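Local coordinates for protein polyketide biosynthesis 3-hydroxy-3-methylglutaryl-ACP synthase PksG (PDB 4YXT) that catalyses the aldol condensation of an acetyl group carried on an acyl-carrier protein with a beta-ketothioester polyketide intermediate during synthesis of the antibiotic bacillaene, at residues Ala113-Ser116 / Gly117-Phe121; Phe121-Ala124 / Val125-Ile128; Phe87-Ser90 / Leu91-Ile95; His250-Phe253 / Gly254-Lys258. The protein carries 1 engineered substitution. All coordinates share one frame; numbering follows the deposited sequence.

Contact 1. Residues Ala113-Ser116 / Gly117-Phe121; sequences ACYS and GTAGF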
loop_
_atom_site.group_PDB
_atom_site.type_symbol
_atom_site.label_atom_id
_atom_site.label_comp_id
_atom_site.label_asym_id
_atom_site.label_seq_id
_atom_site.Cartn_x
_atom_site.Cartn_y
_atom_site.Cartn_z
ATOM N N ALA A 113 -5.220 -7.750 -1.150
ATOM C CA ALA A 113 -5.817 -8.915 -0.497
ATOM C C ALA A 113 -4.723 -9.682 0.182
ATOM O O ALA A 113 -3.889 -9.057 0.808
ATOM C CB ALA A 113 -6.634 -9.769 -1.487
ATOM N N CYS A 114 -4.682 -10.999 0.038
ATOM C CA CYS A 114 -3.837 -11.803 0.880
ATOM C C CYS A 114 -2.329 -11.717 0.474
ATOM O O CYS A 114 -1.460 -12.186 1.211
ATOM C CB CYS A 114 -4.305 -13.264 0.791
ATOM S SG CYS A 114 -6.141 -13.479 0.811
ATOM N N TYR A 115 -2.033 -11.079 -0.634
ATOM C CA TYR A 115 -0.623 -10.893 -1.140
ATOM C C TYR A 115 0.061 -9.693 -0.455
ATOM O O TYR A 115 1.291 -9.506 -0.515
ATOM C CB TYR A 115 -0.691 -10.689 -2.695
ATOM C CG TYR A 115 0.603 -10.416 -3.337
ATOM C CD1 TYR A 115 1.548 -11.412 -3.453
ATOM C CD2 TYR A 115 0.923 -9.151 -3.776
ATOM C CE1 TYR A 115 2.791 -11.148 -4.011
ATOM C CE2 TYR A 115 2.148 -8.882 -4.352
ATOM C CZ TYR A 115 3.076 -9.869 -4.451
ATOM O OH TYR A 115 4.316 -9.596 -5.025
ATOM N N SER A 116 -0.739 -8.913 0.251
ATOM C CA SER A 116 -0.252 -7.708 0.866
ATOM C C SER A 116 1.025 -7.940 1.689
ATOM O O SER A 116 1.931 -7.161 1.633
ATOM C CB SER A 116 -1.343 -7.101 1.734
ATOM O OG SER A 116 -1.478 -7.920 2.887
ATOM N N GLY A 117 1.065 -9.044 2.424
ATOM C CA GLY A 117 2.094 -9.345 3.318
ATOM C C GLY A 117 3.402 -9.453 2.548
ATOM O O GLY A 117 4.361 -8.781 2.883
ATOM N N THR A 118 3.403 -10.278 1.513
ATOM C CA THR A 118 4.552 -10.446 0.634
ATOM C C THR A 118 5.030 -9.187 -0.096
ATOM O O THR A 118 6.266 -8.977 -0.323
ATOM C CB THR A 118 4.187 -11.542 -0.390
ATOM O OG1 THR A 118 4.161 -12.796 0.296
ATOM C CG2 THR A 118 5.166 -11.600 -1.521
ATOM N N ALA A 119 4.073 -8.408 -0.561
ATOM C CA ALA A 119 4.328 -7.130 -1.210
ATOM C C ALA A 119 5.124 -6.316 -0.189
ATOM O O ALA A 119 6.229 -5.892 -0.457
ATOM C CB ALA A 119 3.017 -6.427 -1.594
ATOM N N GLY A 120 4.613 -6.198 1.011
ATOM C CA GLY A 120 5.328 -5.496 2.094
ATOM C C GLY A 120 6.782 -5.943 2.272
ATOM O O GLY A 120 7.730 -5.139 2.248
ATOM N N PHE A 121 6.938 -7.253 2.448
ATOM C CA PHE A 121 8.217 -7.859 2.765
ATOM C C PHE A 121 9.170 -7.735 1.604
ATOM O O PHE A 121 10.345 -7.464 1.814
ATOM C CB PHE A 121 7.977 -9.328 3.162
ATOM C CG PHE A 121 9.213 -10.163 3.252
ATOM C CD1 PHE A 121 10.091 -10.006 4.303
ATOM C CD2 PHE A 121 9.477 -11.124 2.306
ATOM C CE1 PHE A 121 11.235 -10.778 4.389
ATOM C CE2 PHE A 121 10.624 -11.916 2.384
ATOM C CZ PHE A 121 11.487 -11.750 3.439
HETATM O O HOH W 1 1.038 -12.310 1.779
#

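Contact 2. Residues Phe121-Ala124 / Val125-Ile128; sequences FQMA and VNFI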
loop_
_atom_site.group_PDB
_atom_site.type_symbol
_atom_site.label_atom_id
_atom_site.label_comp_id
_atom_site.label_asym_id
_atom_site.label_seq_id
_atom_site.Cartn_x
_atom_site.Cartn_y
_atom_site.Cartn_z
ATOM N N PHE A 121 6.938 -7.253 2.448
ATOM C CA PHE A 121 8.217 -7.859 2.765
ATOM C C PHE A 121 9.170 -7.735 1.604
ATOM O O PHE A 121 10.345 -7.464 1.814
ATOM C CB PHE A 121 7.977 -9.328 3.162
ATOM C CG PHE A 121 9.213 -10.163 3.252
ATOM C CD1 PHE A 121 10.091 -10.006 4.303
ATOM C CD2 PHE A 121 9.477 -11.124 2.306
ATOM C CE1 PHE A 121 11.235 -10.778 4.389
ATOM C CE2 PHE A 121 10.624 -11.916 2.384
ATOM C CZ PHE A 121 11.487 -11.750 3.439
ATOM N N GLN A 122 8.703 -7.926 0.380
ATOM C CA GLN A 122 9.582 -7.703 -0.774
ATOM C C GLN A 122 10.080 -6.272 -0.871
ATOM O O GLN A 122 11.266 -6.022 -1.237
ATOM C CB GLN A 122 8.955 -8.111 -2.091
ATOM C CG GLN A 122 8.828 -9.578 -2.243
ATOM C CD GLN A 122 10.115 -10.365 -2.027
ATOM O OE1 GLN A 122 11.241 -9.832 -2.130
ATOM N NE2 GLN A 122 9.950 -11.665 -1.751
ATOM N N MET A 123 9.229 -5.337 -0.528
ATOM C CA MET A 123 9.621 -3.975 -0.655
ATOM C C MET A 123 10.622 -3.698 0.468
ATOM O O MET A 123 11.553 -2.978 0.239
ATOM C CB MET A 123 8.433 -3.016 -0.577
ATOM C CG MET A 123 7.435 -3.152 -1.705
ATOM S SD MET A 123 8.023 -2.838 -3.397
ATOM C CE MET A 123 8.109 -4.518 -4.020
ATOM N N ALA A 124 10.467 -4.343 1.626
ATOM C CA ALA A 124 11.341 -4.092 2.745
ATOM C C ALA A 124 12.721 -4.718 2.425
ATOM O O ALA A 124 13.707 -4.110 2.725
ATOM C CB ALA A 124 10.811 -4.701 3.995
ATOM N N VAL A 125 12.736 -5.877 1.750
ATOM C CA VAL A 125 13.968 -6.492 1.292
ATOM C C VAL A 125 14.744 -5.592 0.329
ATOM O O VAL A 125 15.972 -5.431 0.458
ATOM C CB VAL A 125 13.735 -7.877 0.657
ATOM C CG1 VAL A 125 15.031 -8.389 0.034
ATOM C CG2 VAL A 125 13.245 -8.880 1.692
ATOM N N ASN A 126 14.054 -5.009 -0.645
ATOM C CA ASN A 126 14.703 -4.059 -1.567
ATOM C C ASN A 126 15.189 -2.770 -0.896
ATOM O O ASN A 126 16.151 -2.185 -1.330
ATOM C CB ASN A 126 13.842 -3.751 -2.775
ATOM C CG ASN A 126 13.491 -5.003 -3.569
ATOM O OD1 ASN A 126 14.153 -6.031 -3.451
ATOM N ND2 ASN A 126 12.414 -4.929 -4.366
ATOM N N PHE A 127 14.534 -2.331 0.156
ATOM C CA PHE A 127 15.061 -1.206 0.912
ATOM C C PHE A 127 16.442 -1.647 1.464
ATOM O O PHE A 127 17.414 -0.922 1.292
ATOM C CB PHE A 127 14.062 -0.732 1.986
ATOM C CG PHE A 127 14.620 0.264 2.992
ATOM C CD1 PHE A 127 15.068 1.526 2.604
ATOM C CD2 PHE A 127 14.733 -0.069 4.332
ATOM C CE1 PHE A 127 15.563 2.444 3.543
ATOM C CE2 PHE A 127 15.245 0.844 5.272
ATOM C CZ PHE A 127 15.651 2.105 4.867
ATOM N N ILE A 128 16.534 -2.843 2.051
ATOM C CA ILE A 128 17.778 -3.265 2.698
ATOM C C ILE A 128 18.835 -3.426 1.632
ATOM O O ILE A 128 19.901 -2.892 1.776
ATOM C CB ILE A 128 17.652 -4.613 3.465
ATOM C CG1 ILE A 128 16.648 -4.537 4.661
ATOM C CG2 ILE A 128 19.030 -5.146 3.828
ATOM C CD1 ILE A 128 16.621 -3.357 5.616
HETATM O O HOH W 2 13.193 -9.003 -3.645
#

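Contact 3. Residues Phe87-Ser90 / Leu91-Ile95; sequences FGKS and LSTYI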
loop_
_atom_site.group_PDB
_atom_site.type_symbol
_atom_site.label_atom_id
_atom_site.label_comp_id
_atom_site.label_asym_id
_atom_site.label_seq_id
_atom_site.Cartn_x
_atom_site.Cartn_y
_atom_site.Cartn_z
ATOM N N PHE A 87 -9.808 5.460 4.647
ATOM C CA PHE A 87 -9.414 5.511 3.235
ATOM C C PHE A 87 -8.009 6.073 2.982
ATOM O O PHE A 87 -7.390 5.681 1.984
ATOM C CB PHE A 87 -10.489 6.193 2.379
ATOM C CG PHE A 87 -11.620 5.261 2.069
ATOM C CD1 PHE A 87 -12.543 4.926 3.064
ATOM C CD2 PHE A 87 -11.686 4.621 0.854
ATOM C CE1 PHE A 87 -13.539 4.000 2.809
ATOM C CE2 PHE A 87 -12.687 3.695 0.593
ATOM C CZ PHE A 87 -13.628 3.402 1.560
ATOM N N GLY A 88 -7.527 6.947 3.874
ATOM C CA GLY A 88 -6.247 7.635 3.713
ATOM C C GLY A 88 -5.244 7.382 4.827
ATOM O O GLY A 88 -4.107 7.003 4.587
ATOM N N LYS A 89 -5.675 7.583 6.060
ATOM C CA LYS A 89 -4.831 7.350 7.222
ATOM C C LYS A 89 -4.510 5.855 7.415
ATOM O O LYS A 89 -5.385 5.023 7.670
ATOM C CB LYS A 89 -5.504 7.913 8.460
ATOM C CG LYS A 89 -4.602 8.074 9.667
ATOM C CD LYS A 89 -5.463 8.554 10.830
ATOM C CE LYS A 89 -4.722 8.597 12.156
ATOM N NZ LYS A 89 -3.648 9.617 12.144
ATOM N N SER A 90 -3.237 5.510 7.296
ATOM C CA SER A 90 -2.866 4.138 7.457
ATOM C C SER A 90 -2.726 3.643 8.906
ATOM O O SER A 90 -2.426 4.377 9.847
ATOM C CB SER A 90 -1.533 3.835 6.727
ATOM O OG SER A 90 -0.477 4.335 7.461
ATOM N N LEU A 91 -2.912 2.350 9.047
ATOM C CA LEU A 91 -2.686 1.696 10.309
ATOM C C LEU A 91 -1.308 2.002 10.858
ATOM O O LEU A 91 -1.114 1.958 12.103
ATOM C CB LEU A 91 -2.849 0.186 10.130
ATOM C CG LEU A 91 -4.236 -0.277 9.780
ATOM C CD1 LEU A 91 -4.297 -1.753 9.342
ATOM C CD2 LEU A 91 -5.106 -0.027 11.027
ATOM N N SER A 92 -0.331 2.188 9.957
ATOM C CA SER A 92 1.053 2.376 10.370
ATOM C C SER A 92 1.312 3.625 11.247
ATOM O O SER A 92 2.315 3.680 11.972
ATOM C CB SER A 92 2.004 2.423 9.161
ATOM O OG SER A 92 2.028 1.171 8.476
ATOM N N THR A 93 0.443 4.630 11.161
ATOM C CA THR A 93 0.541 5.809 12.004
ATOM C C THR A 93 0.354 5.466 13.521
ATOM O O THR A 93 1.195 5.804 14.378
ATOM C CB THR A 93 -0.448 6.886 11.540
ATOM O OG1 THR A 93 -1.802 6.431 11.705
ATOM C CG2 THR A 93 -0.212 7.307 10.041
ATOM N N TYR A 94 -0.735 4.770 13.836
ATOM C CA TYR A 94 -1.004 4.274 15.191
ATOM C C TYR A 94 0.012 3.237 15.664
ATOM O O TYR A 94 0.470 3.305 16.799
ATOM C CB TYR A 94 -2.393 3.635 15.232
ATOM C CG TYR A 94 -3.535 4.630 15.149
ATOM C CD1 TYR A 94 -3.675 5.606 16.127
ATOM C CD2 TYR A 94 -4.437 4.618 14.106
ATOM C CE1 TYR A 94 -4.688 6.505 16.091
ATOM C CE2 TYR A 94 -5.478 5.520 14.057
ATOM C CZ TYR A 94 -5.604 6.460 15.068
ATOM O OH TYR A 94 -6.636 7.391 15.098
ATOM N N ILE A 95 0.371 2.271 14.803
ATOM C CA ILE A 95 1.349 1.263 15.187
ATOM C C ILE A 95 2.666 1.927 15.576
ATOM O O ILE A 95 3.260 1.596 16.567
ATOM C CB ILE A 95 1.690 0.263 14.080
ATOM C CG1 ILE A 95 0.475 -0.484 13.554
ATOM C CG2 ILE A 95 2.705 -0.727 14.556
ATOM C CD1 ILE A 95 -0.451 -0.870 14.618
#

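Contact 4. Residues His250-Phe253 / Gly254-Lys258; sequences HTPF and GGMVK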
loop_
_atom_site.group_PDB
_atom_site.type_symbol
_atom_site.label_atom_id
_atom_site.label_comp_id
_atom_site.label_asym_id
_atom_site.label_seq_id
_atom_site.Cartn_x
_atom_site.Cartn_y
_atom_site.Cartn_z
ATOM N N HIS A 250 0.405 -19.808 1.208
ATOM C CA HIS A 250 -0.752 -19.078 1.660
ATOM C C HIS A 250 -1.818 -20.106 2.037
ATOM O O HIS A 250 -2.225 -20.922 1.182
ATOM C CB HIS A 250 -1.331 -18.189 0.588
ATOM C CG HIS A 250 -2.608 -17.561 1.017
ATOM N ND1 HIS A 250 -2.678 -16.770 2.124
ATOM C CD2 HIS A 250 -3.859 -17.607 0.504
ATOM C CE1 HIS A 250 -3.931 -16.404 2.326
ATOM N NE2 HIS A 250 -4.666 -16.886 1.343
ATOM N N THR A 251 -2.233 -20.062 3.307
ATOM C CA THR A 251 -3.078 -21.089 3.920
ATOM C C THR A 251 -4.445 -20.500 4.336
ATOM O O THR A 251 -4.618 -20.029 5.473
ATOM C CB THR A 251 -2.364 -21.722 5.139
ATOM O OG1 THR A 251 -1.027 -22.101 4.776
ATOM C CG2 THR A 251 -3.084 -22.961 5.629
ATOM N N PRO A 252 -5.427 -20.517 3.422
ATOM C CA PRO A 252 -6.762 -20.102 3.835
ATOM C C PRO A 252 -7.466 -21.203 4.622
ATOM O O PRO A 252 -8.305 -20.915 5.474
ATOM C CB PRO A 252 -7.477 -19.817 2.521
ATOM C CG PRO A 252 -6.769 -20.605 1.484
ATOM C CD PRO A 252 -5.363 -20.840 1.985
ATOM N N PHE A 253 -7.138 -22.451 4.314
ATOM C CA PHE A 253 -7.415 -23.590 5.211
ATOM C C PHE A 253 -6.472 -24.708 4.828
ATOM O O PHE A 253 -5.977 -24.740 3.739
ATOM C CB PHE A 253 -8.884 -24.026 5.207
ATOM C CG PHE A 253 -9.473 -24.231 3.851
ATOM C CD1 PHE A 253 -9.883 -23.140 3.082
ATOM C CD2 PHE A 253 -9.638 -25.501 3.337
ATOM C CE1 PHE A 253 -10.443 -23.319 1.830
ATOM C CE2 PHE A 253 -10.189 -25.683 2.067
ATOM C CZ PHE A 253 -10.611 -24.597 1.327
ATOM N N GLY A 254 -6.187 -25.584 5.768
ATOM C CA GLY A 254 -5.249 -26.668 5.540
ATOM C C GLY A 254 -5.538 -27.538 4.348
ATOM O O GLY A 254 -4.615 -28.007 3.658
ATOM N N GLY A 255 -6.817 -27.785 4.119
ATOM C CA GLY A 255 -7.241 -28.651 3.028
ATOM C C GLY A 255 -6.916 -28.085 1.670
ATOM O O GLY A 255 -6.600 -28.838 0.776
ATOM N N MET A 256 -6.959 -26.757 1.535
ATOM C CA MET A 256 -6.578 -26.063 0.289
ATOM C C MET A 256 -5.114 -26.360 -0.005
ATOM O O MET A 256 -4.729 -26.773 -1.088
ATOM C CB MET A 256 -6.763 -24.542 0.448
ATOM C CG MET A 256 -6.315 -23.711 -0.752
ATOM S SD MET A 256 -7.550 -23.873 -2.051
ATOM C CE MET A 256 -8.804 -22.761 -1.397
ATOM N N VAL A 257 -4.295 -26.215 1.017
ATOM C CA VAL A 257 -2.891 -26.418 0.835
ATOM C C VAL A 257 -2.499 -27.879 0.498
ATOM O O VAL A 257 -1.607 -28.159 -0.337
ATOM C CB VAL A 257 -2.174 -25.886 2.067
ATOM C CG1 VAL A 257 -0.693 -26.190 1.969
ATOM C CG2 VAL A 257 -2.435 -24.387 2.155
ATOM N N LYS A 258 -3.106 -28.813 1.186
ATOM C CA LYS A 258 -2.878 -30.226 0.848
ATOM C C LYS A 258 -3.270 -30.539 -0.587
ATOM O O LYS A 258 -2.569 -31.243 -1.270
ATOM C CB LYS A 258 -3.620 -31.154 1.790
ATOM C CG LYS A 258 -3.186 -32.601 1.644
ATOM C CD LYS A 258 -3.798 -33.428 2.755
ATOM C CE LYS A 258 -3.687 -34.921 2.487
ATOM N NZ LYS A 258 -3.417 -35.654 3.767
#

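Contact 1. Residues Ala113-Ser116 / Gly117-Phe121
Tyr115 and Thr118 meet at about a right angle at the start of helix 116-130, ring against methyl. Thr118 CG2 comes to 3.5 Å from Tyr115 CE1, approaching the ring obliquely, while the methyl of Ala119 lies 3.8 Å from Tyr115 CE2, so the two carbons flanking CZ each have a partner on the first turn. Tyr115 reaches there because CG stands anti to its backbone N (chi1 177°). The ring's hydroxyl is tied to Glu333, and Thr118 OG1 is hydrogen-bonded to the hydroxyl of Tyr335; both partners belong to strand 331-339.

The backbone closes helical bonds, Ala119 N to Tyr115 O at 3.0 Å and Gly120 N to Ser116 O at 2.9 Å. One residue earlier the direct bond is missing: a water stands in its place, 3.1 Å from Thr118 N, from which it accepts, and 2.6 Å from Cys114 O. The first turn is thus joined through water to the backbone of Cys114, by similarity the residue that carries the acyl thioester, which sits just before the N-terminus of a buried helix, as in the thiolase superfamily.

Contact 2. Residues Phe121-Ala124 / Val125-Ile128
The Phe121 ring carries Val125 CG2 over one face, and the Phe127 ring has Ala124 O at its edge, near the ring plane. Both belong to consecutive turns of helix 116-130, the buried helix of this thiolase-like fold that starts just after the cysteine loop. The Phe121-Val125 pair is an i to i+4 CH-pi contact: CG2 stands 3.9 Å from the centroid of the Phe121 ring, 17° off the normal, displaced somewhat toward the rim. With CG anti to the backbone N of Phe121 (chi1 168°), the ring lies alongside the next turn, where Val125 places CG2 beside its own backbone N and thus on the side facing back to the ring. The same methyl is also 3.2 Å from Phe121 O. Ile186 of strand 184-195 packs on both residues, so the pair faces the central sheet.

Four backbone bonds run from Val125, Asn126, Phe127 and Ile128 to the carbonyls four residues earlier, the shortest being Val125 N to Phe121 O at 2.9 Å. The dimer interface lies along this helix too: Gln122 packs on Arg106 of the second subunit, Met123 on Phe108 of that subunit, and Phe127 on its Asn126. The polar side chains here are the amides of Gln122 and Asn126, one turn apart, which do not meet directly. A water spans them, donating to Gln122 OE1 at 2.6 Å and to Asn126 OD1 at 3.1 Å.

Contact 3. Residues Phe87-Ser90 / Leu91-Ile95
A serine N-cap is what joins Ser90 to Ser92, with Thr93 close by, at the point where the loop following strand 74-80 turns into helix 91-99. The capping bond itself is weak: Ser90 OG accepts from Ser92 N over 3.3 Å, well bent at 124°. Beside it, Ser90 O is gripped twice by Thr93: the backbone N donates from 3.2 Å, lying above the carbonyl plane, and the hydroxyl OG1 donates from 2.8 Å, close to the line of the C=O bond. The hydroxyl bond is possible because OG1 sits between the backbone N and carbonyl carbon of Thr93 (chi1 65°), folded back toward the start of the helix.

The serine hydroxyls have further partners. Ser90 OG is bonded to Gln112 of the second subunit, and Ser92 OG to Thr79 and to the backbone carbonyl of Phe108, so the cap lies between the central sheet and the dimer interface. Lys89 runs out extended and bends only at its last torsion, toward Glu197 of the second subunit, with which NZ forms a salt bridge. On the way it crosses Tyr94 at about a right angle; its charge is too far from that ring for more than a weak cation-pi attraction. The touching is done instead by the methylene next to the charge: Lys89 CE lies obliquely to the ring, 3.7 Å from Tyr94 CE2.

Contact 4. Residues His250-Phe253 / Gly254-Lys258
Phe253, an aromatic residue rather than a small polar one, holds the N-cap position of helix 254-267, and its ring folds back over the first turn. CG lies between the backbone N and the carbonyl carbon (chi1 50°), a placement that turns one ring face to Met256. Met256 CB then sits almost centrally over that face, 3.9 Å from the centroid of the Phe253 ring and 10° off its normal, a CH-pi contact. The methionine chain bends twice, which carries its methyl back to the same ring, with Met256 CE 3.7 Å from Phe253 CE1. The sulfur takes a more oblique Met-aromatic position, Met256 SD being 5.3 Å from the Phe253 centroid. Met256 CG meets the proline ring at Pro252 CG, 3.9 Å away, so the one side chain is held by two loop residues. The backbone adds a weak bond here, Met256 N to Phe253 O at 3.1 Å.

Deeper in, Val257 CG2 packs against the loop, 3.6 Å from His250 O and 3.8 Å from Thr251 CG2. Tyr220 of helix 213-234 bonds to that His250 carbonyl and packs on Val257. The loop links strand 246-249 to helix 254-267 and carries His250, by similarity an active-site proton donor/acceptor, as in the HMG-CoA synthase family of the thiolase superfamily.

Contacts 1 and 2 are successive parts of helix 116-130, sharing Phe121, with centres 12 Å apart; contact 1 is the end that carries Cys114, the probable acyl-thioester residue, and contact 2 runs away from the annotated sites. Contact 4 meets contact 1 across the active site, where Cys114 CB lies 3.5 Å from His250 CE1, bringing together two residues assigned to catalysis by similarity from distant parts of the chain. The third assigned position, Ala82, is an engineered substitution. The side chains of Ala82 and Ser116 are about 6 Å apart, and those of Ala82 and Leu91 in contact 3 about 9 Å. Contacts 1, 2 and 3 all touch the second subunit, whereas contact 4 does not.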